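Local coordinates for protein zinc chaperone AztD (Citrobacter koseri, PDB 6CMK) that acts as a periplasmic zinc chaperone, binding zinc ions and handing one of them directly to the solute-binding protein AztC of the AztABCD zinc transport system, at residues B[178-183]-B[243-248]; B[225-230]-B[234-239]; B[248-253]-B[279-284]. All coordinates share one frame; numbering follows the deposited sequence.

Interaction 1 (B[178-183]-B[243-248]); sequences YAVVSI and PVIRHL
The side chains of Y178 and V180 are set up by their first torsions to meet P243 and I245. In Y178 the ring lies beside its own backbone N (chi1 -62°), which leaves CB and the near part of the ring against the proline. In V180, CG1 stands opposite the backbone N (chi1 171°) and points at the isoleucine, while CG2 leans to the proline. I245 reaches back with CD1.

The tightest spot is at Y178, whose CB lies 3.6 Å from CD of P243. That same CD is also 3.6 Å from CG of Y178, so the proline ring is pressed into the root of the tyrosine side chain and approaches the aromatic ring obliquely, well away from the hydroxyl end. V180 makes two lighter touches. Its CG1 comes tip to tip with I245 at 4.2 Å from CD1, and its CG2 is 4.4 Å from CG of P243. All of this is apolar, and the backbones stay apart: the nearest CA atoms, those of Y178 and P243, are 7.4 Å from each other.

Two separate blades of the beta propeller meet here, face on face through side chains. Each strand takes its backbone bonds from its own blade: V180 pairs with V173 and A179 with V199, while R246 pairs with L235. Strand 178-183 lies inside one sheet between strands 172-174 and 195-200, whereas strand 244-249 is the outermost strand of the following one. I236, from the adjacent strand 232-237, extends the patch by packing on both V180 and P243, and I245 reaches on to V198 of strand 195-200 and A210 of strand 208-211.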
loop_
_atom_site.group_PDB
_atom_site.type_symbol
_atom_site.label_atom_id
_atom_site.label_comp_id
_atom_site.label_asym_id
_atom_site.label_seq_id
_atom_site.Cartn_x
_atom_site.Cartn_y
_atom_site.Cartn_z
ATOM N N TYR B 178 -2.736 -22.380 2.121
ATOM C CA TYR B 178 -1.727 -23.065 2.922
ATOM C C TYR B 178 -1.503 -22.291 4.215
ATOM O O TYR B 178 -1.924 -21.141 4.357
ATOM C CB TYR B 178 -0.388 -23.188 2.182
ATOM C CG TYR B 178 -0.431 -23.987 0.904
ATOM C CD1 TYR B 178 -0.293 -25.369 0.926
ATOM C CD2 TYR B 178 -0.611 -23.368 -0.321
ATOM C CE1 TYR B 178 -0.332 -26.106 -0.244
ATOM C CE2 TYR B 178 -0.652 -24.094 -1.487
ATOM C CZ TYR B 178 -0.511 -25.463 -1.440
ATOM O OH TYR B 178 -0.550 -26.192 -2.599
ATOM N N ALA B 179 -0.815 -22.936 5.156
ATOM C CA ALA B 179 -0.265 -22.265 6.323
ATOM C C ALA B 179 1.103 -22.860 6.606
ATOM O O ALA B 179 1.422 -23.965 6.169
ATOM C CB ALA B 179 -1.159 -22.400 7.561
ATOM N N VAL B 180 1.927 -22.099 7.317
ATOM C CA VAL B 180 3.163 -22.613 7.893
ATOM C C VAL B 180 2.949 -22.705 9.392
ATOM O O VAL B 180 2.561 -21.719 10.029
ATOM C CB VAL B 180 4.369 -21.719 7.565
ATOM C CG1 VAL B 180 5.598 -22.163 8.369
ATOM C CG2 VAL B 180 4.655 -21.760 6.070
ATOM N N VAL B 181 3.196 -23.883 9.954
ATOM C CA VAL B 181 2.977 -24.102 11.376
ATOM C C VAL B 181 4.239 -24.685 11.983
ATOM O O VAL B 181 5.000 -25.406 11.331
ATOM C CB VAL B 181 1.776 -25.037 11.664
ATOM C CG1 VAL B 181 0.498 -24.457 11.102
ATOM C CG2 VAL B 181 2.020 -26.427 11.105
ATOM N N SER B 182 4.436 -24.381 13.255
ATOM C CA SER B 182 5.547 -24.939 13.996
ATOM C C SER B 182 5.281 -26.404 14.312
ATOM O O SER B 182 4.133 -26.849 14.398
ATOM C CB SER B 182 5.750 -24.141 15.274
ATOM O OG SER B 182 4.549 -24.092 16.012
ATOM N N ILE B 183 6.363 -27.148 14.478
ATOM C CA ILE B 183 6.337 -28.593 14.693
ATOM C C ILE B 183 6.596 -28.842 16.173
ATOM O O ILE B 183 7.623 -28.388 16.688
ATOM C CB ILE B 183 7.398 -29.293 13.830
ATOM C CG1 ILE B 183 7.126 -29.046 12.337
ATOM C CG2 ILE B 183 7.468 -30.781 14.152
ATOM C CD1 ILE B 183 8.322 -29.351 11.462
ATOM N N PRO B 243 3.819 -21.985 -0.261
ATOM C CA PRO B 243 4.896 -21.168 0.307
ATOM C C PRO B 243 6.214 -21.923 0.280
ATOM O O PRO B 243 6.248 -23.161 0.275
ATOM C CB PRO B 243 4.436 -20.883 1.742
ATOM C CG PRO B 243 3.183 -21.599 1.958
ATOM C CD PRO B 243 2.706 -22.210 0.673
ATOM N N VAL B 244 7.304 -21.157 0.234
ATOM C CA VAL B 244 8.660 -21.690 0.201
ATOM C C VAL B 244 9.400 -21.219 1.446
ATOM O O VAL B 244 9.454 -20.015 1.727
ATOM C CB VAL B 244 9.408 -21.258 -1.073
ATOM C CG1 VAL B 244 10.845 -21.774 -1.051
ATOM C CG2 VAL B 244 8.675 -21.758 -2.310
ATOM N N ILE B 245 9.992 -22.168 2.169
ATOM C CA ILE B 245 10.755 -21.897 3.385
ATOM C C ILE B 245 12.236 -22.058 3.067
ATOM O O ILE B 245 12.656 -23.098 2.546
ATOM C CB ILE B 245 10.358 -22.850 4.529
ATOM C CG1 ILE B 245 8.862 -22.773 4.840
ATOM C CG2 ILE B 245 11.182 -22.551 5.785
ATOM C CD1 ILE B 245 8.391 -23.884 5.774
ATOM N N ARG B 246 13.033 -21.053 3.410
ATOM C CA ARG B 246 14.476 -21.198 3.359
ATOM C C ARG B 246 15.058 -20.849 4.722
ATOM O O ARG B 246 14.454 -20.122 5.511
ATOM C CB ARG B 246 15.098 -20.326 2.260
ATOM C CG ARG B 246 15.038 -18.824 2.479
ATOM C CD ARG B 246 15.889 -18.119 1.428
ATOM N NE ARG B 246 15.935 -16.665 1.591
ATOM C CZ ARG B 246 17.014 -15.963 1.938
ATOM N NH1 ARG B 246 18.178 -16.558 2.173
ATOM N NH2 ARG B 246 16.930 -14.643 2.046
ATOM N N HIS B 247 16.235 -21.390 4.999
ATOM C CA HIS B 247 16.908 -21.168 6.272
ATOM C C HIS B 247 18.073 -20.220 6.063
ATOM O O HIS B 247 18.903 -20.437 5.173
ATOM C CB HIS B 247 17.406 -22.481 6.879
ATOM C CG HIS B 247 18.090 -22.311 8.202
ATOM N ND1 HIS B 247 19.459 -22.360 8.344
ATOM C CD2 HIS B 247 17.590 -22.092 9.441
ATOM C CE1 HIS B 247 19.774 -22.183 9.617
ATOM N NE2 HIS B 247 18.658 -22.017 10.303
ATOM N N LEU B 248 18.123 -19.167 6.873
ATOM C CA LEU B 248 19.238 -18.234 6.884
ATOM C C LEU B 248 19.984 -18.385 8.207
ATOM O O LEU B 248 19.490 -17.919 9.246
ATOM C CB LEU B 248 18.741 -16.800 6.700
ATOM C CG LEU B 248 19.798 -15.696 6.807
ATOM C CD1 LEU B 248 20.860 -15.868 5.732
ATOM C CD2 LEU B 248 19.123 -14.334 6.711
#

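Interaction 2 (B[225-230]-B[234-239]); sequences FALSCE and LLITQK
F225, A226 and L227 run antiparallel to I236, L235 and L234, their strand axes 4.7 Å apart at closest approach and their directions 158° from each other. This is a beta hairpin, and its strands 224-228 and 232-237 are the two middle ones of a four-stranded propeller blade. F225 with I236 and L227 with L234 are hydrogen-bonded pairs, each closed by two N-H to O=C bonds; A226 with L235 is the non-hydrogen-bonded pair between them. There the backbones also come together through CA-H...O contacts, with CA of A226 3.2 Å from O of L234.

The side chains sort onto two faces. On one, F225, L227, L234 and I236 form an apolar layer. L227 and I236 meet across the diagonal, CD1 to CD1 at 4.1 Å, while the paired residues are in touch at their roots: CB of L227 is 4.3 Å from CB of L234. With CG swung well away from its backbone N (chi1 -157°), F225 carries its ring off from the partner strand, and the ring receives CD2 of L227 at its edge, in plane. The layer is close to the high-affinity zinc site 1, with the L227 side chain about 8 Å from those of the ligands H126 and H216.

The other face has A226 and L235. F271 of the next blade rests on these two, while Y175, from a loop of the preceding blade, packs on F225 and I236. S228, the last residue of its strand, is hydrogen-bonded through OG to the carbonyl oxygen of H216, and just beyond it C229 is tied to C212 by a disulfide. The end of L235 turns back toward the partner strand, and its CD2 lies 3.8 Å from CB of A226.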
loop_
_atom_site.group_PDB
_atom_site.type_symbol
_atom_site.label_atom_id
_atom_site.label_comp_id
_atom_site.label_asym_id
_atom_site.label_seq_id
_atom_site.Cartn_x
_atom_site.Cartn_y
_atom_site.Cartn_z
ATOM N N PHE B 225 8.247 -13.510 5.568
ATOM C CA PHE B 225 7.947 -13.754 6.968
ATOM C C PHE B 225 9.102 -14.517 7.600
ATOM O O PHE B 225 9.681 -15.413 6.981
ATOM C CB PHE B 225 6.637 -14.533 7.132
ATOM C CG PHE B 225 6.012 -14.342 8.467
ATOM C CD1 PHE B 225 6.364 -15.158 9.525
ATOM C CD2 PHE B 225 5.097 -13.322 8.679
ATOM C CE1 PHE B 225 5.821 -14.965 10.760
ATOM C CE2 PHE B 225 4.540 -13.125 9.918
ATOM C CZ PHE B 225 4.909 -13.951 10.966
ATOM N N ALA B 226 9.440 -14.164 8.834
ATOM C CA ALA B 226 10.584 -14.765 9.505
ATOM C C ALA B 226 10.168 -15.460 10.795
ATOM O O ALA B 226 9.345 -14.944 11.551
ATOM C CB ALA B 226 11.647 -13.716 9.818
ATOM N N LEU B 227 10.756 -16.634 11.026
ATOM C CA LEU B 227 10.662 -17.364 12.284
ATOM C C LEU B 227 12.085 -17.590 12.773
ATOM O O LEU B 227 12.940 -18.036 12.004
ATOM C CB LEU B 227 9.937 -18.710 12.109
ATOM C CG LEU B 227 8.569 -18.705 11.409
ATOM C CD1 LEU B 227 8.080 -20.134 11.213
ATOM C CD2 LEU B 227 7.552 -17.898 12.194
ATOM N N SER B 228 12.343 -17.289 14.037
ATOM C CA SER B 228 13.694 -17.393 14.570
ATOM C C SER B 228 13.846 -18.641 15.429
ATOM O O SER B 228 12.898 -19.101 16.069
ATOM C CB SER B 228 14.050 -16.153 15.389
ATOM O OG SER B 228 13.030 -15.838 16.309
ATOM N N CYS B 229 15.058 -19.185 15.435
ATOM C CA CYS B 229 15.360 -20.351 16.250
ATOM C C CYS B 229 16.837 -20.304 16.636
ATOM O O CYS B 229 17.505 -19.277 16.482
ATOM C CB CYS B 229 14.980 -21.629 15.496
ATOM S SG CYS B 229 16.189 -22.131 14.296
ATOM N N GLU B 230 17.349 -21.426 17.153
ATOM C CA GLU B 230 18.718 -21.453 17.668
ATOM C C GLU B 230 19.775 -21.398 16.568
ATOM O O GLU B 230 20.904 -20.980 16.840
ATOM C CB GLU B 230 18.915 -22.703 18.534
ATOM C CG GLU B 230 17.970 -22.748 19.727
ATOM C CD GLU B 230 17.997 -24.074 20.480
ATOM O OE1 GLU B 230 18.615 -25.046 19.994
ATOM O OE2 GLU B 230 17.389 -24.136 21.567
ATOM N N LEU B 234 14.117 -18.886 9.687
ATOM C CA LEU B 234 13.386 -19.423 8.553
ATOM C C LEU B 234 12.729 -18.237 7.870
ATOM O O LEU B 234 12.123 -17.395 8.539
ATOM C CB LEU B 234 12.331 -20.435 8.988
ATOM C CG LEU B 234 12.812 -21.694 9.697
ATOM C CD1 LEU B 234 11.616 -22.558 10.018
ATOM C CD2 LEU B 234 13.816 -22.475 8.867
ATOM N N LEU B 235 12.880 -18.151 6.553
ATOM C CA LEU B 235 12.330 -17.058 5.770
ATOM C C LEU B 235 11.319 -17.649 4.808
ATOM O O LEU B 235 11.633 -18.608 4.101
ATOM C CB LEU B 235 13.428 -16.313 5.009
ATOM C CG LEU B 235 14.462 -15.622 5.902
ATOM C CD1 LEU B 235 15.547 -14.965 5.084
ATOM C CD2 LEU B 235 13.796 -14.598 6.810
ATOM N N ILE B 236 10.110 -17.094 4.804
ATOM C CA ILE B 236 8.976 -17.662 4.074
ATOM C C ILE B 236 8.478 -16.648 3.054
ATOM O O ILE B 236 8.291 -15.473 3.379
ATOM C CB ILE B 236 7.823 -18.051 5.024
ATOM C CG1 ILE B 236 8.338 -18.858 6.230
ATOM C CG2 ILE B 236 6.753 -18.853 4.277
ATOM C CD1 ILE B 236 7.333 -18.934 7.354
ATOM N N THR B 237 8.227 -17.118 1.832
ATOM C CA THR B 237 7.576 -16.329 0.791
ATOM C C THR B 237 6.562 -17.213 0.085
ATOM O O THR B 237 6.685 -18.439 0.089
ATOM C CB THR B 237 8.559 -15.808 -0.256
ATOM O OG1 THR B 237 9.274 -16.914 -0.808
ATOM C CG2 THR B 237 9.547 -14.822 0.344
ATOM N N GLN B 238 5.563 -16.582 -0.538
ATOM C CA GLN B 238 4.623 -17.310 -1.381
ATOM C C GLN B 238 4.365 -16.508 -2.639
ATOM O O GLN B 238 4.077 -15.310 -2.569
ATOM C CB GLN B 238 3.286 -17.577 -0.686
ATOM C CG GLN B 238 2.344 -18.418 -1.564
ATOM C CD GLN B 238 0.994 -18.663 -0.935
ATOM O OE1 GLN B 238 0.436 -17.800 -0.265
ATOM N NE2 GLN B 238 0.455 -19.854 -1.158
ATOM N N LYS B 239 4.443 -17.179 -3.779
ATOM C CA LYS B 239 3.994 -16.566 -5.020
ATOM C C LYS B 239 2.730 -17.284 -5.476
ATOM O O LYS B 239 1.691 -17.156 -4.820
ATOM C CB LYS B 239 5.137 -16.570 -6.028
ATOM C CG LYS B 239 6.218 -15.589 -5.566
ATOM C CD LYS B 239 7.366 -15.458 -6.537
ATOM C CE LYS B 239 8.599 -14.893 -5.844
ATOM N NZ LYS B 239 8.392 -13.508 -5.328
#

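Interaction 3 (B[248-253]-B[279-284]); sequences LPYAKT and RIILVD. With EDO (1,2-ethanediol), chain K.
The hydroxyl of Y250 is gripped twice: it gives a hydrogen bond to the carbonyl oxygen of C229 and takes one from the backbone N of T259. Held at that end, the ring lies against I281. CD1 of I281 lies 4.0 Å from CE1 of Y250, coming at the ring obliquely, and the two side chains run nearly perpendicular. I281 gets there with CG1 wedged between its backbone N and carbonyl carbon (chi1 49°).

The second touch is between L248 and V283, which lie alongside each other, pointing opposite ways, CD2 of the leucine 3.9 Å from CG1 of the valine. Both contacts are purely apolar, and the nearest CA atoms, those of Y250 and V283, are 9.4 Å apart. Near the tyrosine, a 1,2-ethanediol, probably left from crystallisation, hydrogen-bonds through O1 to the carbonyl oxygen of A251 at 2.6 Å.

The contact joins consecutive propeller blades where the chain leaves one to build the next. L248 lies near the end of the outermost strand 244-249 of the earlier blade, and I281 and V283 belong to strand 279-283, the third of the later one. F291 of strand 291-295 packs on L248 and V283 alike, and strand 232-237 backs the seam through L233 on V283.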
loop_
_atom_site.group_PDB
_atom_site.type_symbol
_atom_site.label_atom_id
_atom_site.label_comp_id
_atom_site.label_asym_id
_atom_site.label_seq_id
_atom_site.Cartn_x
_atom_site.Cartn_y
_atom_site.Cartn_z
ATOM N N LEU B 248 18.123 -19.167 6.873
ATOM C CA LEU B 248 19.238 -18.234 6.884
ATOM C C LEU B 248 19.984 -18.385 8.207
ATOM O O LEU B 248 19.490 -17.919 9.246
ATOM C CB LEU B 248 18.741 -16.800 6.700
ATOM C CG LEU B 248 19.798 -15.696 6.807
ATOM C CD1 LEU B 248 20.860 -15.868 5.732
ATOM C CD2 LEU B 248 19.123 -14.334 6.711
ATOM N N PRO B 249 21.141 -19.033 8.240
ATOM C CA PRO B 249 21.846 -19.187 9.519
ATOM C C PRO B 249 22.411 -17.866 10.003
ATOM O O PRO B 249 22.744 -16.981 9.212
ATOM C CB PRO B 249 22.962 -20.188 9.202
ATOM C CG PRO B 249 23.146 -20.126 7.738
ATOM C CD PRO B 249 21.843 -19.697 7.130
ATOM N N TYR B 250 22.507 -17.733 11.329
ATOM C CA TYR B 250 23.160 -16.565 11.900
ATOM C C TYR B 250 24.557 -16.424 11.316
ATOM O O TYR B 250 25.306 -17.400 11.216
ATOM C CB TYR B 250 23.249 -16.674 13.425
ATOM C CG TYR B 250 21.899 -16.711 14.099
ATOM C CD1 TYR B 250 21.041 -15.627 14.025
ATOM C CD2 TYR B 250 21.479 -17.828 14.798
ATOM C CE1 TYR B 250 19.800 -15.652 14.626
ATOM C CE2 TYR B 250 20.241 -17.863 15.408
ATOM C CZ TYR B 250 19.401 -16.775 15.320
ATOM O OH TYR B 250 18.158 -16.802 15.921
ATOM N N ALA B 251 24.900 -15.195 10.932
ATOM C CA ALA B 251 26.228 -14.898 10.418
ATOM C C ALA B 251 27.302 -15.395 11.373
ATOM O O ALA B 251 27.159 -15.315 12.598
ATOM C CB ALA B 251 26.379 -13.392 10.196
ATOM N N LYS B 252 28.391 -15.907 10.796
ATOM C CA LYS B 252 29.508 -16.416 11.576
ATOM C C LYS B 252 30.292 -15.297 12.242
ATOM O O LYS B 252 31.087 -15.566 13.149
ATOM C CB LYS B 252 30.422 -17.238 10.668
ATOM C CG LYS B 252 29.716 -18.412 10.005
ATOM C CD LYS B 252 29.356 -19.484 11.010
ATOM C CE LYS B 252 30.563 -20.328 11.329
ATOM N NZ LYS B 252 30.412 -21.052 12.621
ATOM N N THR B 253 30.081 -14.058 11.807
ATOM C CA THR B 253 30.673 -12.883 12.423
ATOM C C THR B 253 29.956 -12.460 13.696
ATOM O O THR B 253 30.436 -11.552 14.381
ATOM C CB THR B 253 30.656 -11.723 11.433
ATOM O OG1 THR B 253 29.319 -11.525 10.956
ATOM C CG2 THR B 253 31.575 -12.018 10.259
ATOM N N ARG B 279 21.397 -7.159 23.540
ATOM C CA ARG B 279 21.844 -7.016 22.163
ATOM C C ARG B 279 20.654 -7.194 21.235
ATOM O O ARG B 279 19.688 -7.868 21.584
ATOM C CB ARG B 279 22.920 -8.051 21.814
ATOM C CG ARG B 279 24.238 -7.833 22.512
ATOM C CD ARG B 279 25.065 -9.102 22.507
ATOM N NE ARG B 279 26.468 -8.825 22.803
ATOM C CZ ARG B 279 27.400 -9.759 22.961
ATOM N NH1 ARG B 279 28.650 -9.404 23.219
ATOM N NH2 ARG B 279 27.085 -11.045 22.868
ATOM N N ILE B 280 20.724 -6.565 20.061
ATOM C CA ILE B 280 19.776 -6.827 18.985
ATOM C C ILE B 280 20.568 -7.086 17.714
ATOM O O ILE B 280 21.734 -6.704 17.591
ATOM C CB ILE B 280 18.767 -5.672 18.761
ATOM C CG1 ILE B 280 19.483 -4.350 18.446
ATOM C CG2 ILE B 280 17.854 -5.522 19.964
ATOM C CD1 ILE B 280 18.534 -3.182 18.128
ATOM N N ILE B 281 19.930 -7.771 16.766
ATOM C CA ILE B 281 20.506 -7.934 15.439
ATOM C C ILE B 281 19.544 -7.357 14.418
ATOM O O ILE B 281 18.318 -7.422 14.566
ATOM C CB ILE B 281 20.846 -9.396 15.070
ATOM C CG1 ILE B 281 19.671 -10.334 15.352
ATOM C CG2 ILE B 281 22.115 -9.839 15.781
ATOM C CD1 ILE B 281 19.812 -11.677 14.654
ATOM N N LEU B 282 20.129 -6.784 13.376
ATOM C CA LEU B 282 19.414 -6.264 12.226
ATOM C C LEU B 282 19.688 -7.208 11.069
ATOM O O LEU B 282 20.846 -7.566 10.825
ATOM C CB LEU B 282 19.880 -4.853 11.880
ATOM C CG LEU B 282 19.496 -3.665 12.771
ATOM C CD1 LEU B 282 19.844 -3.876 14.225
ATOM C CD2 LEU B 282 20.222 -2.442 12.223
ATOM N N VAL B 283 18.634 -7.626 10.380
ATOM C CA VAL B 283 18.739 -8.656 9.355
ATOM C C VAL B 283 18.123 -8.134 8.068
ATOM O O VAL B 283 16.969 -7.698 8.065
ATOM C CB VAL B 283 18.049 -9.968 9.776
ATOM C CG1 VAL B 283 18.403 -11.074 8.805
ATOM C CG2 VAL B 283 18.465 -10.353 11.196
ATOM N N ASP B 284 18.886 -8.213 6.974
ATOM C CA ASP B 284 18.382 -7.871 5.647
ATOM C C ASP B 284 18.129 -9.152 4.860
ATOM O O ASP B 284 19.083 -9.765 4.359
ATOM C CB ASP B 284 19.383 -6.979 4.915
ATOM C CG ASP B 284 18.844 -6.464 3.591
ATOM O OD1 ASP B 284 17.834 -7.009 3.088
ATOM O OD2 ASP B 284 19.432 -5.502 3.060
HETATM C C1 EDO K . 27.413 -18.457 14.957
HETATM O O1 EDO K . 26.874 -17.302 14.305
HETATM C C2 EDO K . 26.301 -19.474 15.186
HETATM O O2 EDO K . 26.279 -19.855 16.566
#

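Overall arrangement
All three interactions gather round the propeller blade of strands 218-221, 224-228, 232-237 and 244-249. Interaction 2 is its internal hairpin; interaction 1 packs its outer strand on the preceding blade, and interaction 3 packs the end of that strand on the following one. The centres of interactions 1 and 2 are about 6 Å apart, those of 2 and 3 about 14 Å, and those of 1 and 3 about 19 Å. Along the chain, interaction 2 is nested inside the loop closed by interaction 1, and interaction 3 follows. Strand 244-249 serves both seams, with L248 common to their segments, so one blade, close to zinc site 1, is fixed to both neighbours.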